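Local coordinates for protein thermotoga maritima TmcAL (Thermotoga maritima, PDB 5Y0T) that belongs to the HIGH nucleotidyl transferase family of the HUP clan and holds adenosine-5'-rp-alpha-thio-triphosphate in a pocket of its Rossmann-like domain, at residues A[77-82]-A[169-174]; A[94-99]-A[184-189]; A[104-109]-A[188-193]. All blocks are in the same frame, centred on the assembly; numbering follows the deposited sequence.

All three contacts lie in one HIGH nucleotidyl transferase unit and join residues 77-109 to 169-193, so their segments alternate or share an end along the sequence. Contact 1 pairs helices 79-92 and 167-182; each helix is followed by one of the neighbouring parallel strands, 98-103 and 187-192, whose first residues meet in contact 2, about 17 Å away centre to centre. Contact 3, about 15 Å from the centres of both others, uses the far end of strand 187-192 and the turn after strand 98-103. It shares Phe188 and His189 with contact 2, touches contact 1 through Asp169 and Ser105, and reaches the bound adenosine-5'-rp-alpha-thio-triphosphate, joining helix pair, strand pair and ligand site in one Rossmann-like core.

Contact 1: A[77-82]-A[169-174]; sequences QDAGGF and DILGVE
Ala79, Leu171 and Glu174 carry this helix-to-helix contact, which buries 217 Å² and has no direct hydrogen bond across it. The methyl CB of Ala79 points at the opposing helix and rests on Leu171 CD2 at 3.8 Å. The same CD2 methyl meets the Phe82 ring obliquely, 3.8 Å from CD1, so one leucine branch fills the angle between alanine and phenylalanine. Phe82 reaches it with CG anti to its backbone N (chi1 175°). Glu174 bends at chi2 (-75°) and lays its carboxylate beside the backbone of the first helix, with CD 3.8 Å from Gly80 CA. A water donates to Glu174 OE1 at 2.7 Å and, more loosely, to Gly80 O at 3.2 Å, bridging the two helices. Glu174 OE2 forms a salt bridge with Arg143, which probably favours the charged form of this buried acid. Asp78 is the N-cap of the first helix, its OD1 accepting a long, weak bond from Gly81 N. Helix 79-92 thus starts against the early turns of helix 167-182, which also packs on helix 108-120 through Val173, while Asp78 touches helix 307-318.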
loop_
_atom_site.group_PDB
_atom_site.type_symbol
_atom_site.label_atom_id
_atom_site.label_comp_id
_atom_site.label_asym_id
_atom_site.label_seq_id
_atom_site.Cartn_x
_atom_site.Cartn_y
_atom_site.Cartn_z
ATOM N N GLN A 77 17.685 4.863 -8.421
ATOM C CA GLN A 77 18.149 3.826 -9.354
ATOM C C GLN A 77 19.541 3.325 -9.024
ATOM O O GLN A 77 20.234 3.906 -8.192
ATOM C CB GLN A 77 18.159 4.347 -10.788
ATOM C CG GLN A 77 16.835 4.266 -11.485
ATOM C CD GLN A 77 16.955 4.612 -12.945
ATOM O OE1 GLN A 77 17.476 3.827 -13.735
ATOM N NE2 GLN A 77 16.477 5.803 -13.317
ATOM N N ASP A 78 19.986 2.302 -9.755
ATOM C CA ASP A 78 21.362 1.849 -9.635
ATOM C C ASP A 78 22.250 2.928 -10.228
ATOM O O ASP A 78 21.750 3.942 -10.731
ATOM C CB ASP A 78 21.580 0.490 -10.336
ATOM C CG ASP A 78 21.250 0.514 -11.834
ATOM O OD1 ASP A 78 21.245 1.593 -12.475
ATOM O OD2 ASP A 78 21.006 -0.578 -12.385
ATOM N N ALA A 79 23.559 2.714 -10.178
ATOM C CA ALA A 79 24.510 3.778 -10.480
ATOM C C ALA A 79 24.318 4.396 -11.869
ATOM O O ALA A 79 24.451 5.595 -12.017
ATOM C CB ALA A 79 25.942 3.250 -10.334
ATOM N N GLY A 80 24.033 3.576 -12.880
ATOM C CA GLY A 80 23.837 4.070 -14.239
ATOM C C GLY A 80 22.727 5.112 -14.339
ATOM O O GLY A 80 22.919 6.210 -14.882
ATOM N N GLY A 81 21.553 4.774 -13.814
ATOM C CA GLY A 81 20.429 5.687 -13.862
ATOM C C GLY A 81 20.620 6.896 -12.968
ATOM O O GLY A 81 20.249 8.016 -13.329
ATOM N N PHE A 82 21.180 6.661 -11.785
ATOM C CA PHE A 82 21.457 7.725 -10.817
ATOM C C PHE A 82 22.381 8.770 -11.451
ATOM O O PHE A 82 22.108 9.985 -11.430
ATOM C CB PHE A 82 22.081 7.101 -9.555
ATOM C CG PHE A 82 22.536 8.097 -8.516
ATOM C CD1 PHE A 82 23.816 8.644 -8.565
ATOM C CD2 PHE A 82 21.709 8.437 -7.458
ATOM C CE1 PHE A 82 24.253 9.533 -7.583
ATOM C CE2 PHE A 82 22.142 9.343 -6.471
ATOM C CZ PHE A 82 23.418 9.883 -6.540
ATOM N N ASP A 169 34.234 4.857 -7.823
ATOM C CA ASP A 169 34.851 4.935 -9.148
ATOM C C ASP A 169 33.894 4.429 -10.236
ATOM O O ASP A 169 33.861 4.983 -11.328
ATOM C CB ASP A 169 36.189 4.175 -9.159
ATOM C CG ASP A 169 37.339 5.039 -8.631
ATOM O OD1 ASP A 169 37.103 6.255 -8.448
ATOM O OD2 ASP A 169 38.468 4.537 -8.415
ATOM N N ILE A 170 33.100 3.403 -9.934
ATOM C CA ILE A 170 32.026 2.991 -10.843
ATOM C C ILE A 170 31.080 4.151 -11.161
ATOM O O ILE A 170 30.777 4.430 -12.332
ATOM C CB ILE A 170 31.180 1.862 -10.253
ATOM C CG1 ILE A 170 32.048 0.646 -9.951
ATOM C CG2 ILE A 170 30.043 1.489 -11.209
ATOM C CD1 ILE A 170 31.363 -0.380 -9.065
ATOM N N LEU A 171 30.591 4.801 -10.110
ATOM C CA LEU A 171 29.769 5.996 -10.264
ATOM C C LEU A 171 30.463 7.035 -11.128
ATOM O O LEU A 171 29.841 7.644 -12.000
ATOM C CB LEU A 171 29.434 6.603 -8.901
ATOM C CG LEU A 171 28.147 6.139 -8.236
ATOM C CD1 LEU A 171 28.090 6.664 -6.817
ATOM C CD2 LEU A 171 26.943 6.628 -9.040
ATOM N N GLY A 172 31.750 7.256 -10.858
ATOM C CA GLY A 172 32.542 8.209 -11.618
ATOM C C GLY A 172 32.514 7.946 -13.110
ATOM O O GLY A 172 32.330 8.866 -13.915
ATOM N N VAL A 173 32.704 6.687 -13.484
ATOM C CA VAL A 173 32.672 6.308 -14.890
ATOM C C VAL A 173 31.286 6.593 -15.448
ATOM O O VAL A 173 31.147 7.109 -16.556
ATOM C CB VAL A 173 33.052 4.805 -15.076
ATOM C CG1 VAL A 173 32.597 4.275 -16.433
ATOM C CG2 VAL A 173 34.555 4.637 -14.901
ATOM N N GLU A 174 30.256 6.293 -14.665
ATOM C CA GLU A 174 28.894 6.524 -15.133
ATOM C C GLU A 174 28.584 8.020 -15.281
ATOM O O GLU A 174 27.855 8.389 -16.197
ATOM C CB GLU A 174 27.876 5.875 -14.202
ATOM C CG GLU A 174 28.002 4.333 -14.078
ATOM C CD GLU A 174 27.492 3.565 -15.292
ATOM O OE1 GLU A 174 27.197 4.182 -16.330
ATOM O OE2 GLU A 174 27.390 2.320 -15.208
HETATM O O HOH W 1 25.185 5.872 -17.105
#

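Contact 2: A[94-99]-A[184-189]; sequences GVVTDV and SNIRFH
Asp98 and Arg187 each set CG anti to their carbonyl carbon (chi1 -66° and -68°), as does His189, and a bend at chi3 of Arg187 swings its guanidinium alongside the carboxylate. The grip is side-on: Arg187 NE donates to Asp98 OD2 at 3.0 Å, almost straight, and Arg187 NH2 to Asp98 OD1 at 2.9 Å. Both nitrogens approach from above the carboxylate plane, which is turned 41° from the guanidinium. His189 NE2 takes the anti lone pair of Asp98 OD2 at 2.7 Å, and Thr97 OG1 that of Asp98 OD1 at 2.8 Å. Beneath this cluster, two parallel strands pair Asp98 with Arg187 and Val99 with Phe188. Arg187 N donates to Thr97 O, Val99 N to Arg187 O at 2.8 Å, and His189 N to Val99 O. On the other face of the sheet, Val99 sends CG2 to Ile186 CG2 at 3.6 Å, while its CB lies 3.7 Å from Phe188 CE2. The Ile186 CG2 methyl also sits over one face of the Phe188 ring, which packs on helix 167-182. A water joins Thr97 O to Asn185 O where the strands begin. Each oxygen of the buried Asp98 carboxylate accepts two bonds; the group is probably ionised, its charge largely balanced by Arg187, and may raise the proton affinity of the His189 ring only modestly.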
loop_
_atom_site.group_PDB
_atom_site.type_symbol
_atom_site.label_atom_id
_atom_site.label_comp_id
_atom_site.label_asym_id
_atom_site.label_seq_id
_atom_site.Cartn_x
_atom_site.Cartn_y
_atom_site.Cartn_z
ATOM N N GLY A 94 22.738 24.981 -17.305
ATOM C CA GLY A 94 23.329 25.847 -18.309
ATOM C C GLY A 94 24.567 26.577 -17.816
ATOM O O GLY A 94 25.133 27.396 -18.554
ATOM N N VAL A 95 24.889 26.424 -16.534
ATOM C CA VAL A 95 26.046 27.126 -15.956
ATOM C C VAL A 95 27.201 26.292 -15.375
ATOM O O VAL A 95 28.293 26.818 -15.132
ATOM C CB VAL A 95 25.571 28.076 -14.841
ATOM C CG1 VAL A 95 24.563 29.090 -15.400
ATOM C CG2 VAL A 95 24.951 27.269 -13.702
ATOM N N VAL A 96 26.984 25.001 -15.177
ATOM C CA VAL A 96 27.976 24.184 -14.481
ATOM C C VAL A 96 29.122 23.872 -15.426
ATOM O O VAL A 96 28.871 23.473 -16.554
ATOM C CB VAL A 96 27.351 22.888 -13.936
ATOM C CG1 VAL A 96 28.450 21.878 -13.569
ATOM C CG2 VAL A 96 26.467 23.208 -12.720
ATOM N N THR A 97 30.358 24.218 -15.034
ATOM C CA THR A 97 31.524 23.937 -15.877
ATOM C C THR A 97 32.427 22.786 -15.430
ATOM O O THR A 97 33.168 22.219 -16.247
ATOM C CB THR A 97 32.407 25.191 -15.996
ATOM O OG1 THR A 97 32.846 25.578 -14.691
ATOM C CG2 THR A 97 31.616 26.336 -16.628
ATOM N N ASP A 98 32.318 22.415 -14.156
ATOM C CA ASP A 98 33.207 21.461 -13.512
ATOM C C ASP A 98 32.439 20.621 -12.520
ATOM O O ASP A 98 31.658 21.143 -11.736
ATOM C CB ASP A 98 34.357 22.147 -12.759
ATOM C CG ASP A 98 35.322 22.876 -13.667
ATOM O OD1 ASP A 98 35.069 24.061 -13.978
ATOM O OD2 ASP A 98 36.353 22.273 -14.043
ATOM N N VAL A 99 32.696 19.323 -12.532
ATOM C CA VAL A 99 32.134 18.431 -11.526
ATOM C C VAL A 99 33.259 17.644 -10.867
ATOM O O VAL A 99 34.154 17.135 -11.549
ATOM C CB VAL A 99 31.090 17.463 -12.138
ATOM C CG1 VAL A 99 30.771 16.328 -11.165
ATOM C CG2 VAL A 99 29.821 18.227 -12.510
ATOM N N SER A 184 27.653 16.816 -23.069
ATOM C CA SER A 184 28.011 17.874 -22.132
ATOM C C SER A 184 29.493 18.262 -22.225
ATOM O O SER A 184 30.346 17.423 -22.499
ATOM C CB SER A 184 27.682 17.436 -20.704
ATOM O OG SER A 184 28.247 18.327 -19.759
ATOM N N ASN A 185 29.788 19.538 -21.989
ATOM C CA ASN A 185 31.169 20.026 -21.967
ATOM C C ASN A 185 31.767 20.090 -20.560
ATOM O O ASN A 185 32.867 20.616 -20.359
ATOM C CB ASN A 185 31.252 21.404 -22.631
ATOM C CG ASN A 185 31.239 21.309 -24.145
ATOM O OD1 ASN A 185 31.512 20.247 -24.706
ATOM N ND2 ASN A 185 30.929 22.415 -24.812
ATOM N N ILE A 186 31.028 19.593 -19.582
ATOM C CA ILE A 186 31.505 19.606 -18.196
ATOM C C ILE A 186 32.869 18.921 -18.039
ATOM O O ILE A 186 33.108 17.846 -18.604
ATOM C CB ILE A 186 30.470 18.936 -17.255
ATOM C CG1 ILE A 186 29.227 19.828 -17.109
ATOM C CG2 ILE A 186 31.093 18.637 -15.885
ATOM C CD1 ILE A 186 28.045 19.151 -16.390
ATOM N N ARG A 187 33.778 19.570 -17.308
ATOM C CA ARG A 187 35.056 18.962 -16.946
ATOM C C ARG A 187 34.915 18.177 -15.644
ATOM O O ARG A 187 34.452 18.728 -14.646
ATOM C CB ARG A 187 36.145 20.029 -16.793
ATOM C CG ARG A 187 36.534 20.722 -18.093
ATOM C CD ARG A 187 37.514 21.859 -17.828
ATOM N NE ARG A 187 36.933 22.883 -16.961
ATOM C CZ ARG A 187 36.595 24.102 -17.366
ATOM N NH1 ARG A 187 36.810 24.465 -18.624
ATOM N NH2 ARG A 187 36.081 24.970 -16.507
ATOM N N PHE A 188 35.314 16.904 -15.654
ATOM C CA PHE A 188 35.208 16.050 -14.466
ATOM C C PHE A 188 36.550 15.917 -13.745
ATOM O O PHE A 188 37.611 15.946 -14.370
ATOM C CB PHE A 188 34.651 14.659 -14.838
ATOM C CG PHE A 188 33.177 14.682 -15.160
ATOM C CD1 PHE A 188 32.741 14.938 -16.452
ATOM C CD2 PHE A 188 32.238 14.516 -14.160
ATOM C CE1 PHE A 188 31.386 14.990 -16.742
ATOM C CE2 PHE A 188 30.872 14.568 -14.434
ATOM C CZ PHE A 188 30.444 14.801 -15.722
ATOM N N HIS A 189 36.496 15.838 -12.421
ATOM C CA HIS A 189 37.707 15.753 -11.596
ATOM C C HIS A 189 37.458 14.744 -10.487
ATOM O O HIS A 189 36.343 14.637 -10.011
ATOM C CB HIS A 189 38.063 17.089 -10.948
ATOM C CG HIS A 189 38.028 18.257 -11.880
ATOM N ND1 HIS A 189 39.172 18.855 -12.359
ATOM C CD2 HIS A 189 36.989 18.952 -12.402
ATOM C CE1 HIS A 189 38.841 19.864 -13.145
ATOM N NE2 HIS A 189 37.522 19.937 -13.197
HETATM O O HOH W 2 33.484 22.978 -18.793
#

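Contact 3: A[104-109]-A[188-193]; sequences ESNDIE and FHTIKR. With TAT (adenosine-5'-rp-alpha-thio-triphosphate), chain E.
The adenosine-5'-rp-alpha-thio-triphosphate pocket of this HUP-clan, Rossmann-like fold includes Ile191, Lys192 and Arg193, at the end of parallel strand 187-192, and the contact sets that end against the turn following strand 98-103. The two chain pieces run in nearly opposite directions, 159° apart, and bury 447 Å². Ile108, in the first turn of helix 108-120, points at the strand; its CD1 lies 3.7 Å from Thr190 CG2 and equally near Phe188 O. Thr190 OG1 sits in the crowded position between backbone N and carbonyl carbon (chi1 67°), which leaves CG2 anti to the carbonyl carbon and turned to Ile108. The Asn106 side chain crosses those of Thr190 and Lys192 obliquely, with Asn106 CB 4.0 Å from Lys192 CD. Ser105 OG accepts from Asp107 N in an ST turn and is also bonded to Asp169, while Asp107 caps helix 108-120 and forms a salt bridge with Lys163. Lys192, bent at chi2 and chi4, folds back so that its NZ donates to Arg193 O at 2.8 Å and, weakly, to Glu104 O at 3.0 Å, tying turn to strand end. The Glu104 carboxylate is held by Asn168 N. On the pocket side, Ile191 CD1 touches the adenine at N3, 3.6 Å away. Arg193, bent at chi3, lays one guanidinium face near adenine N7 and C5; its NH1 donates to TAT O2B at 2.8 Å and weakly to O2', and its NH2 reaches gamma-phosphate oxygen O3G, also at 2.8 Å.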
loop_
_atom_site.group_PDB
_atom_site.type_symbol
_atom_site.label_atom_id
_atom_site.label_comp_id
_atom_site.label_asym_id
_atom_site.label_seq_id
_atom_site.Cartn_x
_atom_site.Cartn_y
_atom_site.Cartn_z
ATOM N N GLU A 104 38.064 6.320 -5.095
ATOM C CA GLU A 104 38.982 5.458 -4.360
ATOM C C GLU A 104 40.388 5.519 -4.953
ATOM O O GLU A 104 41.397 5.496 -4.220
ATOM C CB GLU A 104 38.482 4.002 -4.348
ATOM C CG GLU A 104 37.193 3.779 -3.536
ATOM C CD GLU A 104 35.922 3.979 -4.351
ATOM O OE1 GLU A 104 36.010 4.443 -5.517
ATOM O OE2 GLU A 104 34.829 3.674 -3.822
ATOM N N SER A 105 40.462 5.517 -6.281
ATOM C CA SER A 105 41.753 5.531 -6.971
ATOM C C SER A 105 42.314 6.940 -7.140
ATOM O O SER A 105 43.525 7.110 -7.218
ATOM C CB SER A 105 41.639 4.875 -8.343
ATOM O OG SER A 105 40.801 5.655 -9.176
ATOM N N ASN A 106 41.419 7.930 -7.218
ATOM C CA ASN A 106 41.782 9.310 -7.573
ATOM C C ASN A 106 42.510 9.350 -8.926
ATOM O O ASN A 106 43.473 10.106 -9.125
ATOM C CB ASN A 106 42.653 9.945 -6.474
ATOM C CG ASN A 106 42.737 11.462 -6.596
ATOM O OD1 ASN A 106 41.800 12.113 -7.063
ATOM N ND2 ASN A 106 43.876 12.028 -6.200
ATOM N N ASP A 107 42.080 8.486 -9.842
ATOM C CA ASP A 107 42.699 8.422 -11.162
ATOM C C ASP A 107 41.682 8.819 -12.234
ATOM O O ASP A 107 41.003 7.951 -12.791
ATOM C CB ASP A 107 43.201 6.989 -11.387
ATOM C CG ASP A 107 44.080 6.838 -12.614
ATOM O OD1 ASP A 107 44.099 7.744 -13.474
ATOM O OD2 ASP A 107 44.739 5.776 -12.714
ATOM N N ILE A 108 41.682 10.088 -12.635
ATOM C CA ILE A 108 40.613 10.585 -13.497
ATOM C C ILE A 108 40.843 10.103 -14.926
ATOM O O ILE A 108 39.897 9.851 -15.673
ATOM C CB ILE A 108 40.518 12.131 -13.477
ATOM C CG1 ILE A 108 39.362 12.612 -14.348
ATOM C CG2 ILE A 108 41.839 12.770 -13.927
ATOM C CD1 ILE A 108 37.996 12.314 -13.770
ATOM N N GLU A 109 42.110 9.967 -15.295
ATOM C CA GLU A 109 42.467 9.535 -16.643
ATOM C C GLU A 109 41.998 8.110 -16.903
ATOM O O GLU A 109 41.476 7.818 -17.973
ATOM C CB GLU A 109 43.975 9.637 -16.867
ATOM C CG GLU A 109 44.489 11.060 -16.908
ATOM C CD GLU A 109 45.698 11.208 -17.814
ATOM O OE1 GLU A 109 46.054 10.222 -18.502
ATOM O OE2 GLU A 109 46.288 12.309 -17.838
ATOM N N PHE A 188 35.314 16.904 -15.654
ATOM C CA PHE A 188 35.208 16.050 -14.466
ATOM C C PHE A 188 36.550 15.917 -13.745
ATOM O O PHE A 188 37.611 15.946 -14.370
ATOM C CB PHE A 188 34.651 14.659 -14.838
ATOM C CG PHE A 188 33.177 14.682 -15.160
ATOM C CD1 PHE A 188 32.741 14.938 -16.452
ATOM C CD2 PHE A 188 32.238 14.516 -14.160
ATOM C CE1 PHE A 188 31.386 14.990 -16.742
ATOM C CE2 PHE A 188 30.872 14.568 -14.434
ATOM C CZ PHE A 188 30.444 14.801 -15.722
ATOM N N HIS A 189 36.496 15.838 -12.421
ATOM C CA HIS A 189 37.707 15.753 -11.596
ATOM C C HIS A 189 37.458 14.744 -10.487
ATOM O O HIS A 189 36.343 14.637 -10.011
ATOM C CB HIS A 189 38.063 17.089 -10.948
ATOM C CG HIS A 189 38.028 18.257 -11.880
ATOM N ND1 HIS A 189 39.172 18.855 -12.359
ATOM C CD2 HIS A 189 36.989 18.952 -12.402
ATOM C CE1 HIS A 189 38.841 19.864 -13.145
ATOM N NE2 HIS A 189 37.522 19.937 -13.197
ATOM N N THR A 190 38.505 14.047 -10.059
ATOM C CA THR A 190 38.431 13.197 -8.875
ATOM C C THR A 190 39.128 13.886 -7.719
ATOM O O THR A 190 40.045 14.680 -7.925
ATOM C CB THR A 190 39.120 11.813 -9.071
ATOM O OG1 THR A 190 40.537 12.004 -9.227
ATOM C CG2 THR A 190 38.588 11.094 -10.282
ATOM N N ILE A 191 38.667 13.609 -6.504
ATOM C CA ILE A 191 39.511 13.801 -5.338
ATOM C C ILE A 191 39.577 12.472 -4.593
ATOM O O ILE A 191 38.667 11.651 -4.698
ATOM C CB ILE A 191 38.998 14.947 -4.415
ATOM C CG1 ILE A 191 37.547 14.717 -3.963
ATOM C CG2 ILE A 191 39.139 16.289 -5.123
ATOM C CD1 ILE A 191 37.432 14.094 -2.585
ATOM N N LYS A 192 40.664 12.258 -3.855
ATOM C CA LYS A 192 40.847 11.006 -3.137
ATOM C C LYS A 192 39.911 10.875 -1.933
ATOM O O LYS A 192 39.903 11.741 -1.062
ATOM C CB LYS A 192 42.294 10.879 -2.648
ATOM C CG LYS A 192 42.568 9.573 -1.889
ATOM C CD LYS A 192 42.707 8.384 -2.844
ATOM C CE LYS A 192 43.006 7.085 -2.083
ATOM N NZ LYS A 192 41.762 6.559 -1.418
ATOM N N ARG A 193 39.159 9.781 -1.862
ATOM C CA ARG A 193 38.411 9.471 -0.635
ATOM C C ARG A 193 39.336 9.020 0.469
ATOM O O ARG A 193 40.244 8.232 0.225
ATOM C CB ARG A 193 37.364 8.390 -0.877
ATOM C CG ARG A 193 36.209 8.851 -1.744
ATOM C CD ARG A 193 35.247 7.709 -1.999
ATOM N NE ARG A 193 34.707 7.180 -0.752
ATOM C CZ ARG A 193 33.507 7.494 -0.272
ATOM N NH1 ARG A 193 32.720 8.337 -0.941
ATOM N NH2 ARG A 193 33.093 6.960 0.874
HETATM N N1 TAT E . 36.538 11.484 1.585
HETATM C C2 TAT E . 36.431 12.170 0.432
HETATM N N3 TAT E . 35.271 12.336 -0.228
HETATM C C4 TAT E . 34.122 11.805 0.255
HETATM C C5 TAT E . 34.152 11.059 1.517
HETATM C C6 TAT E . 35.470 10.914 2.178
HETATM N N6 TAT E . 35.594 10.237 3.345
HETATM N N7 TAT E . 32.887 10.659 1.764
HETATM C C8 TAT E . 32.103 11.118 0.753
HETATM N N9 TAT E . 32.846 11.800 -0.142
HETATM P PA TAT E . 27.483 11.203 -0.987
HETATM P PB TAT E . 28.729 8.657 -0.209
HETATM P PG TAT E . 29.389 7.234 2.219
HETATM C "C1'" TAT E . 32.349 12.432 -1.384
HETATM O O1A TAT E . 29.899 7.790 3.537
HETATM O O1B TAT E . 27.906 7.467 -0.600
HETATM S S1G TAT E . 27.022 10.676 -2.802
HETATM C "C2'" TAT E . 31.686 11.381 -2.273
HETATM O "O2'" TAT E . 32.646 10.604 -2.989
HETATM O O2A TAT E . 26.499 12.078 -0.229
HETATM O O2B TAT E . 29.982 8.971 -0.985
HETATM O O2G TAT E . 28.058 6.522 2.359
HETATM C "C3'" TAT E . 30.814 12.240 -3.162
HETATM O "O3'" TAT E . 31.562 12.754 -4.280
HETATM O O3A TAT E . 27.756 9.931 -0.029
HETATM O O3B TAT E . 29.088 8.574 1.369
HETATM O O3G TAT E . 30.391 6.473 1.383
HETATM C "C4'" TAT E . 30.423 13.393 -2.244
HETATM O "O4'" TAT E . 31.323 13.385 -1.129
HETATM C "C5'" TAT E . 28.992 13.244 -1.716
HETATM O "O5'" TAT E . 28.888 11.982 -1.056
#